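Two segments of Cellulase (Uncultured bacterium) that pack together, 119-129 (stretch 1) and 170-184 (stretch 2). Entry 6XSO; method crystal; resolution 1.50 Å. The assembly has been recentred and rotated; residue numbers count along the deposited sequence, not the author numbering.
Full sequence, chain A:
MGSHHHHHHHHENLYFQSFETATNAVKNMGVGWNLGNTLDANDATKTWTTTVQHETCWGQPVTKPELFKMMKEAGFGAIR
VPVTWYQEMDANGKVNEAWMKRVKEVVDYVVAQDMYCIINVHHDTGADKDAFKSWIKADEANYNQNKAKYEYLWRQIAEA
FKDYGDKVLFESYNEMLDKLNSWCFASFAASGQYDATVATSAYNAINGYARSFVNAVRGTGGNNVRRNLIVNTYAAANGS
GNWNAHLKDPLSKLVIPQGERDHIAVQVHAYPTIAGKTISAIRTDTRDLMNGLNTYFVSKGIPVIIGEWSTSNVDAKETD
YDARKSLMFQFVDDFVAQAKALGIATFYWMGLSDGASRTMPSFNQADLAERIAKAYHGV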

# COMPACT_ATOMS: atom_id res chain seq x y z
N ILE A 119 -3.14 1.91 6.61
CA ILE A 119 -1.81 2.05 7.21
C ILE A 119 -1.06 0.74 7.01
O ILE A 119 -1.66 -0.34 7.02
CB ILE A 119 -1.81 2.44 8.70
CG1 ILE A 119 -2.65 1.47 9.51
CG2 ILE A 119 -2.29 3.89 8.85
CD1 ILE A 119 -2.53 1.72 11.03
N ASN A 120 0.25 0.83 6.82
CA ASN A 120 1.03 -0.36 6.49
C ASN A 120 2.35 -0.39 7.27
O ASN A 120 2.59 0.39 8.20
CB ASN A 120 1.28 -0.50 4.97
CG ASN A 120 2.37 0.45 4.47
OD1 ASN A 120 2.81 1.35 5.18
ND2 ASN A 120 2.80 0.25 3.23
N VAL A 121 3.21 -1.32 6.86
CA VAL A 121 4.60 -1.45 7.28
C VAL A 121 5.40 -1.30 5.98
O VAL A 121 5.30 -2.17 5.10
CB VAL A 121 4.84 -2.80 7.98
CG1 VAL A 121 6.33 -3.08 8.16
CG2 VAL A 121 4.13 -2.84 9.34
N HIS A 122 6.14 -0.19 5.84
CA HIS A 122 6.58 0.27 4.52
C HIS A 122 8.04 -0.01 4.32
O HIS A 122 8.42 -1.08 3.81
CB HIS A 122 6.13 1.72 4.31
CG HIS A 122 6.10 2.13 2.87
ND1 HIS A 122 5.04 1.83 2.05
CD2 HIS A 122 7.02 2.76 2.09
CE1 HIS A 122 5.28 2.30 0.84
NE2 HIS A 122 6.46 2.89 0.84
N HIS A 123 8.96 0.94 4.62
CA HIS A 123 10.38 0.73 4.32
C HIS A 123 11.09 -0.11 5.36
O HIS A 123 12.33 -0.16 5.38
CB HIS A 123 11.10 2.04 4.06
CG HIS A 123 10.69 2.70 2.79
ND1 HIS A 123 10.60 2.01 1.60
CD2 HIS A 123 10.33 3.97 2.52
CE1 HIS A 123 10.21 2.84 0.65
NE2 HIS A 123 10.05 4.04 1.18
N ASP A 124 10.32 -0.77 6.21
CA ASP A 124 10.81 -1.98 6.88
C ASP A 124 11.07 -3.10 5.89
O ASP A 124 11.82 -4.04 6.23
CB ASP A 124 9.75 -2.35 7.91
CG ASP A 124 9.47 -1.19 8.88
OD1 ASP A 124 10.30 -1.00 9.80
OD2 ASP A 124 8.47 -0.46 8.67
N THR A 125 10.48 -3.02 4.70
CA THR A 125 10.78 -3.86 3.55
C THR A 125 11.54 -3.03 2.51
O THR A 125 11.58 -1.79 2.56
CB THR A 125 9.51 -4.37 2.86
OG1 THR A 125 8.81 -3.28 2.24
CG2 THR A 125 8.58 -5.10 3.81
N GLY A 126 12.11 -3.73 1.53
CA GLY A 126 12.57 -3.12 0.31
C GLY A 126 14.02 -3.42 -0.02
O GLY A 126 14.68 -4.25 0.61
N ALA A 127 14.50 -2.75 -1.06
CA ALA A 127 15.84 -3.01 -1.57
C ALA A 127 16.91 -2.36 -0.71
O ALA A 127 16.87 -1.16 -0.42
CB ALA A 127 15.94 -2.47 -3.00
N ASP A 128 17.89 -3.17 -0.30
CA ASP A 128 19.04 -2.64 0.41
C ASP A 128 19.77 -1.62 -0.44
O ASP A 128 19.90 -1.79 -1.66
CB ASP A 128 20.04 -3.75 0.70
CG ASP A 128 19.46 -4.89 1.50
OD1 ASP A 128 18.53 -4.65 2.30
OD2 ASP A 128 19.97 -6.02 1.31
N LYS A 129 20.29 -0.58 0.20
CA LYS A 129 21.04 0.45 -0.52
C LYS A 129 21.89 1.22 0.48
O LYS A 129 21.34 1.88 1.37
CB LYS A 129 20.07 1.39 -1.24
CG LYS A 129 20.69 2.59 -1.93
CD LYS A 129 21.71 2.18 -2.97
CE LYS A 129 21.90 3.29 -4.01
NZ LYS A 129 21.71 4.65 -3.43
N PHE A 170 -5.66 -2.30 7.48
CA PHE A 170 -4.25 -2.54 7.70
C PHE A 170 -3.66 -3.33 6.53
O PHE A 170 -4.30 -4.24 6.00
CB PHE A 170 -4.00 -3.40 8.95
CG PHE A 170 -4.57 -2.86 10.24
CD1 PHE A 170 -4.80 -1.50 10.46
CD2 PHE A 170 -4.85 -3.75 11.28
CE1 PHE A 170 -5.31 -1.06 11.68
CE2 PHE A 170 -5.36 -3.32 12.49
CZ PHE A 170 -5.59 -1.97 12.69
N GLU A 171 -2.41 -3.01 6.17
CA GLU A 171 -1.68 -3.67 5.09
C GLU A 171 -0.39 -4.28 5.64
O GLU A 171 0.41 -3.59 6.25
CB GLU A 171 -1.38 -2.67 3.97
CG GLU A 171 -0.32 -3.08 2.97
CD GLU A 171 0.15 -1.90 2.14
OE1 GLU A 171 -0.65 -0.95 1.97
OE2 GLU A 171 1.31 -1.92 1.65
N SER A 172 -0.20 -5.56 5.35
CA SER A 172 0.79 -6.39 6.03
C SER A 172 2.22 -5.88 5.91
O SER A 172 2.98 -5.91 6.90
CB SER A 172 0.69 -7.81 5.46
OG SER A 172 0.89 -7.83 4.04
N TYR A 173 2.66 -5.51 4.72
CA TYR A 173 4.05 -5.17 4.39
C TYR A 173 3.99 -4.60 2.97
O TYR A 173 3.08 -4.92 2.20
CB TYR A 173 5.06 -6.37 4.50
CG TYR A 173 4.50 -7.60 3.84
CD1 TYR A 173 4.42 -7.68 2.46
CD2 TYR A 173 3.97 -8.65 4.59
CE1 TYR A 173 3.83 -8.73 1.84
CE2 TYR A 173 3.36 -9.71 3.97
CZ TYR A 173 3.27 -9.73 2.60
OH TYR A 173 2.63 -10.77 2.00
N ASN A 174 4.98 -3.77 2.63
CA ASN A 174 4.94 -3.03 1.37
C ASN A 174 5.50 -3.78 0.17
O ASN A 174 4.73 -4.36 -0.61
CB ASN A 174 5.64 -1.67 1.57
CG ASN A 174 5.69 -0.87 0.32
OD1 ASN A 174 4.68 -0.75 -0.39
ND2 ASN A 174 6.86 -0.28 0.01
N GLU A 175 6.82 -3.77 -0.02
CA GLU A 175 7.49 -4.35 -1.19
C GLU A 175 8.60 -5.25 -0.66
O GLU A 175 9.77 -4.86 -0.60
CB GLU A 175 8.01 -3.25 -2.15
CG GLU A 175 6.88 -2.56 -2.91
CD GLU A 175 7.33 -1.48 -3.85
OE1 GLU A 175 8.50 -1.05 -3.81
OE2 GLU A 175 6.49 -1.03 -4.66
N MET A 176 8.23 -6.45 -0.24
CA MET A 176 9.17 -7.37 0.37
C MET A 176 9.92 -8.12 -0.72
O MET A 176 9.31 -8.73 -1.61
CB MET A 176 8.44 -8.37 1.27
CG MET A 176 9.36 -9.03 2.26
SD MET A 176 8.70 -10.45 3.12
CE MET A 176 7.13 -9.86 3.74
N LEU A 177 11.25 -8.10 -0.64
CA LEU A 177 12.13 -8.70 -1.64
C LEU A 177 12.97 -9.79 -1.00
O LEU A 177 13.12 -9.86 0.23
CB LEU A 177 13.08 -7.64 -2.23
CG LEU A 177 12.46 -6.32 -2.68
CD1 LEU A 177 13.51 -5.39 -3.27
CD2 LEU A 177 11.32 -6.55 -3.67
N ASP A 178 13.53 -10.66 -1.85
CA ASP A 178 14.46 -11.69 -1.41
C ASP A 178 15.78 -11.05 -1.00
O ASP A 178 15.95 -9.83 -1.06
CB ASP A 178 14.59 -12.78 -2.48
CG ASP A 178 15.23 -12.27 -3.76
OD1 ASP A 178 15.92 -11.23 -3.74
OD2 ASP A 178 15.05 -12.93 -4.81
N LYS A 179 16.72 -11.88 -0.56
CA LYS A 179 17.98 -11.33 -0.09
C LYS A 179 18.85 -10.79 -1.21
O LYS A 179 19.87 -10.15 -0.91
CB LYS A 179 18.77 -12.39 0.71
CG LYS A 179 19.42 -13.49 -0.08
CD LYS A 179 20.11 -14.48 0.82
CE LYS A 179 20.60 -15.67 0.04
NZ LYS A 179 21.28 -16.66 0.94
N LEU A 180 18.47 -11.04 -2.46
CA LEU A 180 19.14 -10.48 -3.63
C LEU A 180 18.48 -9.21 -4.11
O LEU A 180 18.92 -8.64 -5.11
CB LEU A 180 19.11 -11.50 -4.77
CG LEU A 180 19.53 -12.92 -4.41
CD1 LEU A 180 19.27 -13.86 -5.58
CD2 LEU A 180 20.99 -12.99 -3.99
N ASN A 181 17.43 -8.76 -3.41
CA ASN A 181 16.69 -7.55 -3.76
C ASN A 181 16.09 -7.67 -5.15
O ASN A 181 16.05 -6.71 -5.92
CB ASN A 181 17.58 -6.32 -3.60
CG ASN A 181 18.09 -6.18 -2.18
OD1 ASN A 181 17.31 -5.97 -1.26
ND2 ASN A 181 19.40 -6.36 -2.00
N SER A 182 15.57 -8.86 -5.46
CA SER A 182 15.02 -9.10 -6.79
C SER A 182 13.67 -8.42 -6.97
O SER A 182 12.74 -8.64 -6.20
CB SER A 182 14.79 -10.60 -7.00
OG SER A 182 15.97 -11.36 -6.92
N TRP A 183 13.56 -7.62 -8.03
CA TRP A 183 12.27 -7.14 -8.50
C TRP A 183 11.65 -8.18 -9.44
O TRP A 183 12.28 -9.17 -9.82
CB TRP A 183 12.41 -5.75 -9.16
CG TRP A 183 12.86 -4.72 -8.17
CD1 TRP A 183 14.12 -4.19 -8.04
CD2 TRP A 183 12.08 -4.15 -7.12
NE1 TRP A 183 14.16 -3.33 -6.98
CE2 TRP A 183 12.92 -3.27 -6.41
CE3 TRP A 183 10.73 -4.25 -6.75
CZ2 TRP A 183 12.47 -2.52 -5.32
CZ3 TRP A 183 10.29 -3.51 -5.66
CH2 TRP A 183 11.15 -2.66 -4.96
N CYS A 184 10.38 -7.93 -9.81
CA CYS A 184 9.66 -8.67 -10.84
C CYS A 184 9.16 -10.02 -10.36
O CYS A 184 7.96 -10.32 -10.44
CB CYS A 184 10.49 -8.84 -12.13
SG CYS A 184 11.15 -7.30 -12.80
O HOH W 1 9.64 -0.49 0.79
O HOH W 2 12.59 -6.68 1.61
O HOH W 3 20.04 -8.91 1.52

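Carbon meets carbon at a few small points here, and the hydrogen bonds around them mostly use a side chain. Ala127 CB lies 3.8 Å from Leu177 CD1 and 4.2 Å from Trp183 CZ2, so one methyl touches both larger side chains. Thr125 points toward stretch 2 and sets its CG2 3.8 Å from Tyr173 CB, while at the parallel bridge Ile119 CG1 packs 3.8 Å from Phe170 CD1. There Glu171 N donates to Ile119 O at 2.9 Å.

Beyond this bridge each cross-stretch hydrogen bond uses a side chain, though the backbones stay close, Tyr173 CA lying 3.3 Å from Val121 O. Asn120 ND2 serves two acceptors, Glu171 OE2 at 3.1 Å across the contact and His122 ND1 at 3.0 Å within its own stretch. Asn174 ND2 lies over one face of the His122 ring, 3.1 Å from His122 CE1, without bonding its nitrogens. Thr125 OG1 works both ways: it donates to His122 O (2.7 Å), bracing the type I turn, and accepts from Glu175 N (3.1 Å). Gly126 follows with phi 126°, a backbone where a CB would jam against the preceding carbonyl.

At the outer end, Asn181 OD1 accepts from Asp128 N at 3.0 Å, and ND2 donates a weak bond to Asp128 OD2 at 3.4 Å. Waters link the stretches: water 1 accepts from Asn174 ND2 and donates to Thr125 O, water 2 accepts from Gly126 N and Leu177 N.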